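Local coordinates for FAD-binding PCMH-type domain-containing protein (Gibberella zeae, PDB 6YJO), which probably oxidises oligosaccharides as a secreted fungal flavoenzyme that carries its FAD covalently attached, at residues His183-Asp188 / Ser408-Arg413; Gly258-Gln263 / Asn358-Phe363; His342-Ser347 / Gly425-His430. All blocks are in the same frame, centred on the assembly; numbering follows the deposited sequence.

Contact 1: residues His183-Asp188 / Ser408-Arg413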
ATOM      1  N   HIS A 183      11.973  -0.601 -10.571  1.00 52.58           N
ATOM      2  CA  HIS A 183      10.992  -1.202 -11.459  1.00 53.53           C
ATOM      3  C   HIS A 183       9.585  -0.643 -11.287  1.00 50.33           C
ATOM      4  O   HIS A 183       8.661  -1.140 -11.938  1.00 51.01           O
ATOM      5  CB  HIS A 183      10.960  -2.727 -11.259  1.00 55.28           C
ATOM      6  CG  HIS A 183      12.247  -3.413 -11.610  1.00 58.22           C
ATOM      7  ND1 HIS A 183      12.911  -4.243 -10.732  1.00 58.37           N
ATOM      8  CD2 HIS A 183      12.986  -3.397 -12.745  1.00 60.49           C
ATOM      9  CE1 HIS A 183      14.006  -4.705 -11.309  1.00 60.28           C
ATOM     10  NE2 HIS A 183      14.075  -4.208 -12.531  1.00 61.69           N
ATOM     11  N   GLY A 184       9.390   0.356 -10.431  1.00 47.48           N
ATOM     12  CA  GLY A 184       8.151   1.102 -10.374  1.00 45.39           C
ATOM     13  C   GLY A 184       7.199   0.593  -9.304  1.00 43.89           C
ATOM     14  O   GLY A 184       7.405  -0.445  -8.671  1.00 44.84           O
ATOM     15  N   LEU A 185       6.135   1.368  -9.100  1.00 41.85           N
ATOM     16  CA  LEU A 185       5.024   0.916  -8.279  1.00 39.68           C
ATOM     17  C   LEU A 185       4.392  -0.326  -8.898  1.00 36.68           C
ATOM     18  O   LEU A 185       4.504  -0.580 -10.100  1.00 36.45           O
ATOM     19  CB  LEU A 185       3.963   2.010  -8.145  1.00 40.93           C
ATOM     20  CG  LEU A 185       4.375   3.373  -7.582  1.00 43.94           C
ATOM     21  CD1 LEU A 185       3.223   4.353  -7.744  1.00 45.35           C
ATOM     22  CD2 LEU A 185       4.794   3.275  -6.118  1.00 43.62           C
ATOM     23  N   THR A 186       3.714  -1.108  -8.056  1.00 34.69           N
ATOM     24  CA  THR A 186       3.011  -2.283  -8.561  1.00 32.96           C
ATOM     25  C   THR A 186       2.013  -1.899  -9.646  1.00 34.94           C
ATOM     26  O   THR A 186       1.861  -2.616 -10.642  1.00 35.27           O
ATOM     27  CB  THR A 186       2.297  -3.009  -7.423  1.00 30.08           C
ATOM     28  OG1 THR A 186       3.172  -3.121  -6.293  1.00 30.00           O
ATOM     29  CG2 THR A 186       1.869  -4.402  -7.875  1.00 28.84           C
ATOM     30  N   LEU A 187       1.324  -0.768  -9.477  1.00 35.71           N
ATOM     31  CA  LEU A 187       0.350  -0.358 -10.479  1.00 36.95           C
ATOM     32  C   LEU A 187       1.004   0.166 -11.750  1.00 39.00           C
ATOM     33  O   LEU A 187       0.309   0.309 -12.762  1.00 39.09           O
ATOM     34  CB  LEU A 187      -0.601   0.702  -9.908  1.00 37.37           C
ATOM     35  CG  LEU A 187      -0.068   2.038  -9.384  1.00 39.85           C
ATOM     36  CD1 LEU A 187       0.428   2.953 -10.493  1.00 40.38           C
ATOM     37  CD2 LEU A 187      -1.172   2.725  -8.591  1.00 40.05           C
ATOM     38  N   ASP A 188       2.309   0.457 -11.725  1.00 38.13           N
ATOM     39  CA  ASP A 188       2.986   0.877 -12.948  1.00 39.29           C
ATOM     40  C   ASP A 188       3.114  -0.275 -13.931  1.00 38.28           C
ATOM     41  O   ASP A 188       3.206  -0.048 -15.141  1.00 40.31           O
ATOM     42  CB  ASP A 188       4.361   1.459 -12.619  1.00 42.13           C
ATOM     43  CG  ASP A 188       4.276   2.793 -11.894  1.00 47.33           C
ATOM     44  OD1 ASP A 188       3.213   3.449 -11.962  1.00 49.92           O
ATOM     45  OD2 ASP A 188       5.275   3.191 -11.261  1.00 49.22           O
ATOM     46  N   SER A 408      -2.764   6.903 -15.227  1.00 38.15           N
ATOM     47  CA  SER A 408      -2.936   6.562 -13.824  1.00 38.70           C
ATOM     48  C   SER A 408      -3.393   7.779 -13.034  1.00 40.97           C
ATOM     49  O   SER A 408      -2.890   8.890 -13.236  1.00 42.37           O
ATOM     50  CB  SER A 408      -1.636   6.009 -13.226  1.00 36.95           C
ATOM     51  OG  SER A 408      -1.808   5.688 -11.861  1.00 35.89           O
ATOM     52  N   ALA A 409      -4.340   7.549 -12.120  1.00 39.59           N
ATOM     53  CA  ALA A 409      -4.831   8.615 -11.257  1.00 39.93           C
ATOM     54  C   ALA A 409      -3.873   8.936 -10.119  1.00 40.59           C
ATOM     55  O   ALA A 409      -4.008   9.995  -9.502  1.00 42.64           O
ATOM     56  CB  ALA A 409      -6.197   8.237 -10.690  1.00 38.77           C
ATOM     57  N   PHE A 410      -2.924   8.051  -9.818  1.00 38.95           N
ATOM     58  CA  PHE A 410      -1.959   8.275  -8.751  1.00 40.18           C
ATOM     59  C   PHE A 410      -1.258   9.620  -8.950  1.00 43.19           C
ATOM     60  O   PHE A 410      -0.658   9.847 -10.013  1.00 44.63           O
ATOM     61  CB  PHE A 410      -0.925   7.151  -8.720  1.00 40.88           C
ATOM     62  CG  PHE A 410       0.065   7.264  -7.588  1.00 42.57           C
ATOM     63  CD1 PHE A 410      -0.248   6.782  -6.324  1.00 42.45           C
ATOM     64  CD2 PHE A 410       1.310   7.840  -7.789  1.00 43.76           C
ATOM     65  CE1 PHE A 410       0.652   6.878  -5.286  1.00 43.68           C
ATOM     66  CE2 PHE A 410       2.219   7.937  -6.748  1.00 46.05           C
ATOM     67  CZ  PHE A 410       1.888   7.454  -5.495  1.00 45.72           C
ATOM     68  N   PRO A 411      -1.296  10.520  -7.966  1.00 44.16           N
ATOM     69  CA  PRO A 411      -0.903  11.911  -8.218  1.00 46.43           C
ATOM     70  C   PRO A 411       0.502  12.293  -7.767  1.00 47.92           C
ATOM     71  O   PRO A 411       0.940  13.418  -8.035  1.00 50.33           O
ATOM     72  CB  PRO A 411      -1.944  12.687  -7.410  1.00 47.24           C
ATOM     73  CG  PRO A 411      -2.135  11.815  -6.188  1.00 45.42           C
ATOM     74  CD  PRO A 411      -1.948  10.375  -6.651  1.00 44.23           C
ATOM     75  N   HIS A 412       1.224  11.393  -7.094  1.00 47.20           N
ATOM     76  CA  HIS A 412       2.407  11.767  -6.331  1.00 47.21           C
ATOM     77  C   HIS A 412       3.721  11.427  -7.034  1.00 49.78           C
ATOM     78  O   HIS A 412       4.769  11.390  -6.381  1.00 50.98           O
ATOM     79  CB  HIS A 412       2.362  11.109  -4.950  1.00 43.57           C
ATOM     80  CG  HIS A 412       1.136  11.447  -4.160  1.00 42.76           C
ATOM     81  ND1 HIS A 412       0.763  12.745  -3.878  1.00 42.99           N
ATOM     82  CD2 HIS A 412       0.197  10.656  -3.588  1.00 41.24           C
ATOM     83  CE1 HIS A 412      -0.351  12.739  -3.170  1.00 42.30           C
ATOM     84  NE2 HIS A 412      -0.716  11.484  -2.980  1.00 41.75           N
ATOM     85  N   ARG A 413       3.698  11.197  -8.349  1.00 49.58           N
ATOM     86  CA  ARG A 413       4.951  10.924  -9.048  1.00 49.52           C
ATOM     87  C   ARG A 413       5.918  12.096  -8.967  1.00 48.98           C
ATOM     88  O   ARG A 413       7.125  11.904  -9.157  1.00 47.27           O
ATOM     89  CB  ARG A 413       4.676  10.559 -10.507  1.00 49.84           C
ATOM     90  CG  ARG A 413       3.964   9.231 -10.656  1.00 48.25           C
ATOM     91  CD  ARG A 413       3.704   8.860 -12.101  1.00 48.88           C
ATOM     92  NE  ARG A 413       2.676   7.827 -12.170  1.00 48.92           N
ATOM     93  CZ  ARG A 413       2.856   6.573 -11.768  1.00 47.58           C
ATOM     94  NH1 ARG A 413       4.027   6.196 -11.275  1.00 46.47           N
ATOM     95  NH2 ARG A 413       1.865   5.698 -11.860  1.00 47.14           N
TER
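Asp188 and Arg413 reach toward each other tip to tip, and their salt bridge is the tight part of this contact. Arg413 NH2 gives a hydrogen bond to Asp188 OD1 at 2.6 Å, meeting that oxygen nearly along its C-O axis. Arg413 NH1 adds a weak bond to the same oxygen and a longer weak one to Asp188 OD2. The carboxylate and guanidinium planes are turned 42° apart, so the pair is skewed and not a flat two-pronged bridge. Asp188 has a second hold within its own segment: Leu185 N donates to Asp188 OD2 at 3.0 Å, coming in from above the carboxylate plane. Arg413 NH1 has a second acceptor in Val394 O, which also anchors the guanidinium.

Beside the charges, Leu187 CG sits between its backbone N and carbonyl carbon (chi1 60°), and from there CD1 lies near the guanidinium plane, 3.4 Å from Arg413 NH2. Leu185 crosses Phe410 at about a right angle and puts CD1 over one face of the ring, 3.9 Å from its centroid, a CH-pi contact offset toward the rim. Packing is slacker between Leu187 CD2 and Phe410 CB, 4.4 Å apart. Of the touching residues, the two that are partly exposed are Ser408 and Arg413; Ser408 OG is bonded to Arg218 O and only brushes Leu187 CD1.

Leu185 also lies beside Tyr176, and Phe410 beside Tyr457, both FAD-binding residues. Here the loop after helix 180-183, in the FAD-binding domain, meets the loop between strands 380-386 and 417-423 of the seven-stranded antiparallel sheet.

Contact 2: residues Gly258-Gln263 / Asn358-Phe363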
ATOM      1  N   GLY A 258      21.930  14.894   8.400  1.00 66.21           N
ATOM      2  CA  GLY A 258      21.825  13.591   7.764  1.00 64.57           C
ATOM      3  C   GLY A 258      20.623  13.478   6.845  1.00 62.77           C
ATOM      4  O   GLY A 258      20.710  12.888   5.766  1.00 62.09           O
ATOM      5  N   LEU A 259      19.483  14.034   7.263  1.00 61.91           N
ATOM      6  CA  LEU A 259      18.286  13.966   6.431  1.00 60.93           C
ATOM      7  C   LEU A 259      18.413  14.874   5.215  1.00 64.13           C
ATOM      8  O   LEU A 259      17.947  14.528   4.124  1.00 64.11           O
ATOM      9  CB  LEU A 259      17.053  14.328   7.258  1.00 58.80           C
ATOM     10  CG  LEU A 259      16.662  13.253   8.277  1.00 56.54           C
ATOM     11  CD1 LEU A 259      15.728  13.804   9.341  1.00 55.97           C
ATOM     12  CD2 LEU A 259      16.027  12.055   7.574  1.00 54.11           C
ATOM     13  N   LEU A 260      19.045  16.039   5.377  1.00 64.51           N
ATOM     14  CA  LEU A 260      19.300  16.904   4.230  1.00 64.53           C
ATOM     15  C   LEU A 260      20.257  16.240   3.249  1.00 64.02           C
ATOM     16  O   LEU A 260      20.108  16.391   2.033  1.00 62.87           O
ATOM     17  CB  LEU A 260      19.853  18.252   4.699  1.00 66.33           C
ATOM     18  CG  LEU A 260      18.808  19.195   5.298  1.00 66.32           C
ATOM     19  CD1 LEU A 260      19.463  20.285   6.136  1.00 68.11           C
ATOM     20  CD2 LEU A 260      17.947  19.815   4.193  1.00 66.63           C
ATOM     21  N   ALA A 261      21.233  15.484   3.759  1.00 65.18           N
ATOM     22  CA  ALA A 261      22.154  14.780   2.874  1.00 69.23           C
ATOM     23  C   ALA A 261      21.454  13.660   2.116  1.00 67.73           C
ATOM     24  O   ALA A 261      21.842  13.342   0.987  1.00 69.51           O
ATOM     25  CB  ALA A 261      23.330  14.225   3.676  1.00 70.10           C
ATOM     26  N   MET A 262      20.416  13.067   2.709  1.00 65.48           N
ATOM     27  CA  MET A 262      19.701  11.983   2.045  1.00 64.42           C
ATOM     28  C   MET A 262      18.815  12.505   0.923  1.00 62.21           C
ATOM     29  O   MET A 262      18.661  11.838  -0.105  1.00 59.60           O
ATOM     30  CB  MET A 262      18.858  11.209   3.055  1.00 64.31           C
ATOM     31  CG  MET A 262      19.570  10.022   3.667  1.00 65.91           C
ATOM     32  SD  MET A 262      18.497   9.088   4.777  1.00 65.30           S
ATOM     33  CE  MET A 262      17.229   8.537   3.642  1.00 62.82           C
ATOM     34  N   GLN A 263      18.209  13.682   1.107  1.00 63.06           N
ATOM     35  CA  GLN A 263      17.444  14.295   0.027  1.00 64.34           C
ATOM     36  C   GLN A 263      18.303  14.455  -1.217  1.00 66.70           C
ATOM     37  O   GLN A 263      17.888  14.094  -2.322  1.00 67.14           O
ATOM     38  CB  GLN A 263      16.894  15.654   0.462  1.00 63.89           C
ATOM     39  CG  GLN A 263      16.096  15.636   1.757  1.00 60.91           C
ATOM     40  CD  GLN A 263      15.185  16.838   1.886  1.00 60.36           C
ATOM     41  OE1 GLN A 263      13.961  16.704   1.935  1.00 59.97           O
ATOM     42  NE2 GLN A 263      15.780  18.025   1.959  1.00 61.97           N
ATOM     43  N   ASN A 358      14.824  24.557   7.103  1.00 77.11           N
ATOM     44  CA  ASN A 358      14.037  24.879   8.287  1.00 76.48           C
ATOM     45  C   ASN A 358      12.916  23.879   8.529  1.00 75.41           C
ATOM     46  O   ASN A 358      12.506  23.697   9.681  1.00 76.07           O
ATOM     47  CB  ASN A 358      13.464  26.292   8.160  1.00 77.89           C
ATOM     48  CG  ASN A 358      14.536  27.331   7.872  1.00 80.43           C
ATOM     49  OD1 ASN A 358      14.530  27.967   6.819  1.00 82.69           O
ATOM     50  ND2 ASN A 358      15.469  27.499   8.809  1.00 80.51           N
ATOM     51  N   GLN A 359      12.422  23.224   7.476  1.00 72.67           N
ATOM     52  CA  GLN A 359      11.425  22.174   7.654  1.00 68.60           C
ATOM     53  C   GLN A 359      12.044  20.940   8.298  1.00 65.54           C
ATOM     54  O   GLN A 359      11.444  20.335   9.193  1.00 62.95           O
ATOM     55  CB  GLN A 359      10.789  21.831   6.307  1.00 66.38           C
ATOM     56  CG  GLN A 359       9.650  22.757   5.938  1.00 67.51           C
ATOM     57  CD  GLN A 359       9.481  22.913   4.438  1.00 68.01           C
ATOM     58  OE1 GLN A 359       9.970  22.101   3.661  1.00 66.49           O
ATOM     59  NE2 GLN A 359       8.801  23.984   4.025  1.00 70.59           N
ATOM     60  N   VAL A 360      13.251  20.558   7.865  1.00 65.74           N
ATOM     61  CA  VAL A 360      13.933  19.423   8.479  1.00 64.05           C
ATOM     62  C   VAL A 360      14.288  19.735   9.928  1.00 64.14           C
ATOM     63  O   VAL A 360      14.330  18.829  10.768  1.00 62.37           O
ATOM     64  CB  VAL A 360      15.186  19.038   7.665  1.00 64.03           C
ATOM     65  CG1 VAL A 360      15.831  17.780   8.233  1.00 62.49           C
ATOM     66  CG2 VAL A 360      14.830  18.829   6.201  1.00 63.64           C
ATOM     67  N   LYS A 361      14.535  21.009  10.250  1.00 66.56           N
ATOM     68  CA  LYS A 361      14.862  21.376  11.626  1.00 69.57           C
ATOM     69  C   LYS A 361      13.632  21.295  12.524  1.00 71.18           C
ATOM     70  O   LYS A 361      13.738  20.896  13.689  1.00 71.97           O
ATOM     71  CB  LYS A 361      15.483  22.778  11.664  1.00 71.72           C
ATOM     72  CG  LYS A 361      16.904  22.830  11.110  1.00 72.06           C
ATOM     73  CD  LYS A 361      17.359  24.250  10.767  1.00 74.77           C
ATOM     74  CE  LYS A 361      17.675  25.087  12.004  1.00 77.16           C
ATOM     75  NZ  LYS A 361      18.237  26.424  11.645  1.00 80.10           N
ATOM     76  N   SER A 362      12.454  21.648  11.997  1.00 73.29           N
ATOM     77  CA  SER A 362      11.227  21.552  12.785  1.00 73.97           C
ATOM     78  C   SER A 362      10.876  20.099  13.080  1.00 71.45           C
ATOM     79  O   SER A 362      10.425  19.779  14.185  1.00 70.50           O
ATOM     80  CB  SER A 362      10.076  22.243  12.052  1.00 74.97           C
ATOM     81  OG  SER A 362       8.851  22.063  12.745  1.00 75.78           O
ATOM     82  N   PHE A 363      11.073  19.208  12.105  1.00 71.23           N
ATOM     83  CA  PHE A 363      10.805  17.792  12.330  1.00 70.65           C
ATOM     84  C   PHE A 363      11.736  17.224  13.394  1.00 70.87           C
ATOM     85  O   PHE A 363      11.296  16.509  14.298  1.00 69.14           O
ATOM     86  CB  PHE A 363      10.951  17.019  11.018  1.00 67.89           C
ATOM     87  CG  PHE A 363      10.980  15.522  11.189  1.00 64.18           C
ATOM     88  CD1 PHE A 363       9.902  14.853  11.743  1.00 62.28           C
ATOM     89  CD2 PHE A 363      12.084  14.786  10.790  1.00 63.21           C
ATOM     90  CE1 PHE A 363       9.926  13.479  11.902  1.00 62.48           C
ATOM     91  CE2 PHE A 363      12.115  13.411  10.944  1.00 62.82           C
ATOM     92  CZ  PHE A 363      11.033  12.756  11.502  1.00 62.63           C
TER
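The Phe363 ring takes Leu259 at its edge: Leu259 CD1 lies near the ring plane, 4.0 Å from Phe363 CE2, and the two side chains cross at about a right angle. The same ring makes an edge-to-face pair with Trp419, and its side chain also touches Met279 and Ile382 on strands 273-280 and 380-386.

One turn back on the same helix, Val360 works as a fork. Its CG1, anti to the backbone N (chi1 -175°), meets Leu259 CB at 3.8 Å, while CG2 meets Leu260 CD2, also at 3.8 Å. Leu259 is therefore shared: its CB meets Val360, and its CD1 reaches both Phe363 and, more loosely, Val360 CG1. Leu260 is partly exposed and comes to Val360 obliquely, on the outer side of the interface. Gln263 only grazes Val360 CG2 through NE2; its OE1 is taken by the backbone N of Leu355, just ahead of helix 357-371. No hydrogen bond joins the two segments themselves, and the grip is apolar.

The axes of 258-263 and 358-363 come within 10.3 Å, with an angle of 134° between their N-to-C directions. Leu259 and Met262 from one helix and Phe363 from the other all rest on strands of the large sheet: two helices packed on one face of an antiparallel sheet, an alpha+beta arrangement.

Contact 3: residues His342-Ser347 / Gly425-His430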
ATOM      1  N   HIS A 342      -2.262 -10.488  12.929  1.00 65.37           N
ATOM      2  CA  HIS A 342      -2.960  -9.356  13.514  1.00 61.92           C
ATOM      3  C   HIS A 342      -1.958  -8.434  14.189  1.00 59.85           C
ATOM      4  O   HIS A 342      -0.888  -8.861  14.628  1.00 61.72           O
ATOM      5  CB  HIS A 342      -4.025  -9.812  14.523  1.00 61.54           C
ATOM      6  CG  HIS A 342      -4.768 -11.037  14.096  1.00 62.38           C
ATOM      7  ND1 HIS A 342      -5.730 -11.017  13.110  1.00 61.39           N
ATOM      8  CD2 HIS A 342      -4.671 -12.325  14.502  1.00 63.69           C
ATOM      9  CE1 HIS A 342      -6.200 -12.238  12.931  1.00 63.82           C
ATOM     10  NE2 HIS A 342      -5.578 -13.048  13.769  1.00 64.61           N
ATOM     11  N   SER A 343      -2.323  -7.158  14.251  1.00 57.05           N
ATOM     12  CA  SER A 343      -1.618  -6.166  15.044  1.00 55.93           C
ATOM     13  C   SER A 343      -2.653  -5.160  15.525  1.00 53.43           C
ATOM     14  O   SER A 343      -3.817  -5.202  15.121  1.00 53.62           O
ATOM     15  CB  SER A 343      -0.506  -5.491  14.230  1.00 55.93           C
ATOM     16  OG  SER A 343       0.199  -4.543  15.012  1.00 58.89           O
ATOM     17  N   THR A 344      -2.232  -4.263  16.412  1.00 53.08           N
ATOM     18  CA  THR A 344      -3.090  -3.167  16.862  1.00 53.60           C
ATOM     19  C   THR A 344      -2.249  -1.897  16.879  1.00 51.27           C
ATOM     20  O   THR A 344      -1.321  -1.771  17.684  1.00 50.48           O
ATOM     21  CB  THR A 344      -3.711  -3.450  18.233  1.00 54.60           C
ATOM     22  OG1 THR A 344      -3.545  -2.312  19.089  1.00 56.20           O
ATOM     23  CG2 THR A 344      -3.107  -4.699  18.876  1.00 55.28           C
ATOM     24  N   PHE A 345      -2.580  -0.961  15.990  1.00 50.53           N
ATOM     25  CA  PHE A 345      -1.683   0.139  15.659  1.00 47.99           C
ATOM     26  C   PHE A 345      -2.484   1.285  15.054  1.00 46.33           C
ATOM     27  O   PHE A 345      -3.654   1.132  14.689  1.00 45.50           O
ATOM     28  CB  PHE A 345      -0.607  -0.321  14.673  1.00 46.96           C
ATOM     29  CG  PHE A 345      -1.166  -0.779  13.357  1.00 47.05           C
ATOM     30  CD1 PHE A 345      -1.619  -2.080  13.198  1.00 47.83           C
ATOM     31  CD2 PHE A 345      -1.268   0.095  12.286  1.00 46.94           C
ATOM     32  CE1 PHE A 345      -2.149  -2.504  11.998  1.00 47.41           C
ATOM     33  CE2 PHE A 345      -1.800  -0.325  11.078  1.00 47.34           C
ATOM     34  CZ  PHE A 345      -2.241  -1.627  10.936  1.00 47.64           C
ATOM     35  N   TYR A 346      -1.823   2.436  14.941  1.00 45.08           N
ATOM     36  CA  TYR A 346      -2.320   3.575  14.181  1.00 44.36           C
ATOM     37  C   TYR A 346      -1.161   4.167  13.393  1.00 44.80           C
ATOM     38  O   TYR A 346      -0.057   4.312  13.927  1.00 46.04           O
ATOM     39  CB  TYR A 346      -2.938   4.640  15.093  1.00 43.52           C
ATOM     40  CG  TYR A 346      -3.096   5.989  14.430  1.00 42.50           C
ATOM     41  CD1 TYR A 346      -3.993   6.172  13.386  1.00 41.27           C
ATOM     42  CD2 TYR A 346      -2.345   7.083  14.848  1.00 42.63           C
ATOM     43  CE1 TYR A 346      -4.141   7.403  12.776  1.00 41.68           C
ATOM     44  CE2 TYR A 346      -2.486   8.320  14.241  1.00 43.16           C
ATOM     45  CZ  TYR A 346      -3.389   8.471  13.205  1.00 43.15           C
ATOM     46  OH  TYR A 346      -3.546   9.692  12.591  1.00 44.17           O
ATOM     47  N   SER A 347      -1.409   4.503  12.126  1.00 43.62           N
ATOM     48  CA  SER A 347      -0.350   4.990  11.253  1.00 45.25           C
ATOM     49  C   SER A 347      -0.847   6.149  10.400  1.00 46.35           C
ATOM     50  O   SER A 347      -2.051   6.382  10.254  1.00 46.83           O
ATOM     51  CB  SER A 347       0.194   3.883  10.336  1.00 44.79           C
ATOM     52  OG  SER A 347       0.801   2.847  11.086  1.00 45.59           O
ATOM     53  N   GLY A 425       1.387   1.098  20.213  1.00 58.76           N
ATOM     54  CA  GLY A 425       1.260   1.112  21.652  1.00 60.45           C
ATOM     55  C   GLY A 425      -0.143   0.798  22.117  1.00 61.37           C
ATOM     56  O   GLY A 425      -0.834  -0.032  21.520  1.00 59.78           O
ATOM     57  N   ASN A 426      -0.573   1.473  23.179  1.00 64.65           N
ATOM     58  CA  ASN A 426      -1.850   1.201  23.824  1.00 68.52           C
ATOM     59  C   ASN A 426      -2.938   2.062  23.199  1.00 72.03           C
ATOM     60  O   ASN A 426      -2.751   3.268  23.012  1.00 70.51           O
ATOM     61  CB  ASN A 426      -1.754   1.464  25.329  1.00 70.56           C
ATOM     62  CG  ASN A 426      -3.110   1.660  25.976  1.00 72.85           C
ATOM     63  OD1 ASN A 426      -3.475   2.775  26.353  1.00 74.41           O
ATOM     64  ND2 ASN A 426      -3.871   0.578  26.093  1.00 73.44           N
ATOM     65  N   TYR A 427      -4.071   1.435  22.866  1.00 77.03           N
ATOM     66  CA  TYR A 427      -5.173   2.136  22.227  1.00 81.17           C
ATOM     67  C   TYR A 427      -6.523   1.851  22.863  1.00 90.86           C
ATOM     68  O   TYR A 427      -7.544   2.324  22.347  1.00 92.40           O
ATOM     69  CB  TYR A 427      -5.226   1.809  20.729  1.00 75.02           C
ATOM     70  CG  TYR A 427      -4.127   2.496  19.966  1.00 68.97           C
ATOM     71  CD1 TYR A 427      -2.886   1.895  19.812  1.00 66.57           C
ATOM     72  CD2 TYR A 427      -4.314   3.765  19.434  1.00 66.14           C
ATOM     73  CE1 TYR A 427      -1.866   2.527  19.129  1.00 63.76           C
ATOM     74  CE2 TYR A 427      -3.303   4.406  18.749  1.00 63.82           C
ATOM     75  CZ  TYR A 427      -2.081   3.783  18.600  1.00 62.11           C
ATOM     76  OH  TYR A 427      -1.073   4.423  17.920  1.00 59.46           O
ATOM     77  N   ALA A 428      -6.564   1.091  23.955  1.00 96.45           N
ATOM     78  CA  ALA A 428      -7.778   0.995  24.748  1.00101.64           C
ATOM     79  C   ALA A 428      -7.929   2.270  25.569  1.00102.82           C
ATOM     80  O   ALA A 428      -8.873   3.040  25.367  1.00102.53           O
ATOM     81  CB  ALA A 428      -7.739  -0.236  25.653  1.00105.01           C
ATOM     82  N   THR A 429      -6.979   2.517  26.470  1.00104.47           N
ATOM     83  CA  THR A 429      -7.101   3.605  27.428  1.00106.84           C
ATOM     84  C   THR A 429      -6.412   4.892  26.984  1.00103.97           C
ATOM     85  O   THR A 429      -6.804   5.972  27.442  1.00105.98           O
ATOM     86  CB  THR A 429      -6.534   3.178  28.785  1.00109.63           C
ATOM     87  OG1 THR A 429      -5.105   3.209  28.736  1.00108.85           O
ATOM     88  CG2 THR A 429      -6.992   1.771  29.135  1.00111.30           C
ATOM     89  N   HIS A 430      -5.396   4.812  26.126  1.00102.47           N
ATOM     90  CA  HIS A 430      -4.640   5.982  25.685  1.00103.08           C
ATOM     91  C   HIS A 430      -4.525   5.999  24.169  1.00100.37           C
ATOM     92  O   HIS A 430      -3.445   6.140  23.594  1.00 98.80           O
ATOM     93  CB  HIS A 430      -3.261   6.019  26.338  1.00103.65           C
ATOM     94  CG  HIS A 430      -3.307   6.128  27.830  1.00105.94           C
ATOM     95  ND1 HIS A 430      -2.870   5.122  28.664  1.00105.73           N
ATOM     96  CD2 HIS A 430      -3.762   7.115  28.637  1.00107.65           C
ATOM     97  CE1 HIS A 430      -3.045   5.489  29.922  1.00108.28           C
ATOM     98  NE2 HIS A 430      -3.585   6.695  29.932  1.00109.40           N
TER
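Tyr427 leans against the backbone of Phe345 and Tyr346 in a van der Waals contact, partly buried, at the edge of the seven-stranded antiparallel sheet. No hydrogen bond crosses between the segments. The closest touch is Tyr427 OH to Tyr346 CB at 3.4 Å. Tyr427 CE2 follows, 3.7 Å from Tyr346 CB. On the other side of the ring from CE2, Tyr427 CE1 is 4.2 Å from Phe345 CA, and Thr344, which is partly exposed, brings OG1 obliquely to the ring.

Strand 346-352 is an outermost strand of the sheet, paired with 417-423, and 425-430 is the turn that leaves that neighbour for helix 431-446. Asp423 ties the two: its OD1 bonds Tyr427 OH and Gly425 N, and its backbone pairs with Tyr346. Arg377 adds a cation-pi contact to the Tyr427 ring.

Tyr346 CG is anti to its backbone N (chi1 163°), and beyond it the ring leads away to Phe435, where it packs edge-to-face, with OH bonded to Asp462. Phe345 points the other way, its side chain about 5 Å from the bound FAD. Within the turn, Asn426 OD1 accepts Thr429 OG1 at 2.9 Å and, weakly, the backbone N of His430, the N-cap residue.

Starting from the N terminus, the chain enters contact 1 at 183-188, after helix 180-183, and closes that loop only at 408-413. Within this span lies the whole of contact 2, opened at 258-263 and closed at 358-363. Contact 3 starts at 342-347, inside both loops, and finishes at 425-430, beyond both, so it crosses contact 1 and contact 2 alike. Strand 346-352 leads directly into helix 357-371, linking contact 3 to contact 2. No two contacts touch: their centres are 26 to 30 Å apart. Contact 1 joins the FAD-binding part to the large sheet, contact 2 pairs helices on that sheet, and contact 3 brings the loop before helix 431-446 against the start of edge strand 346-352.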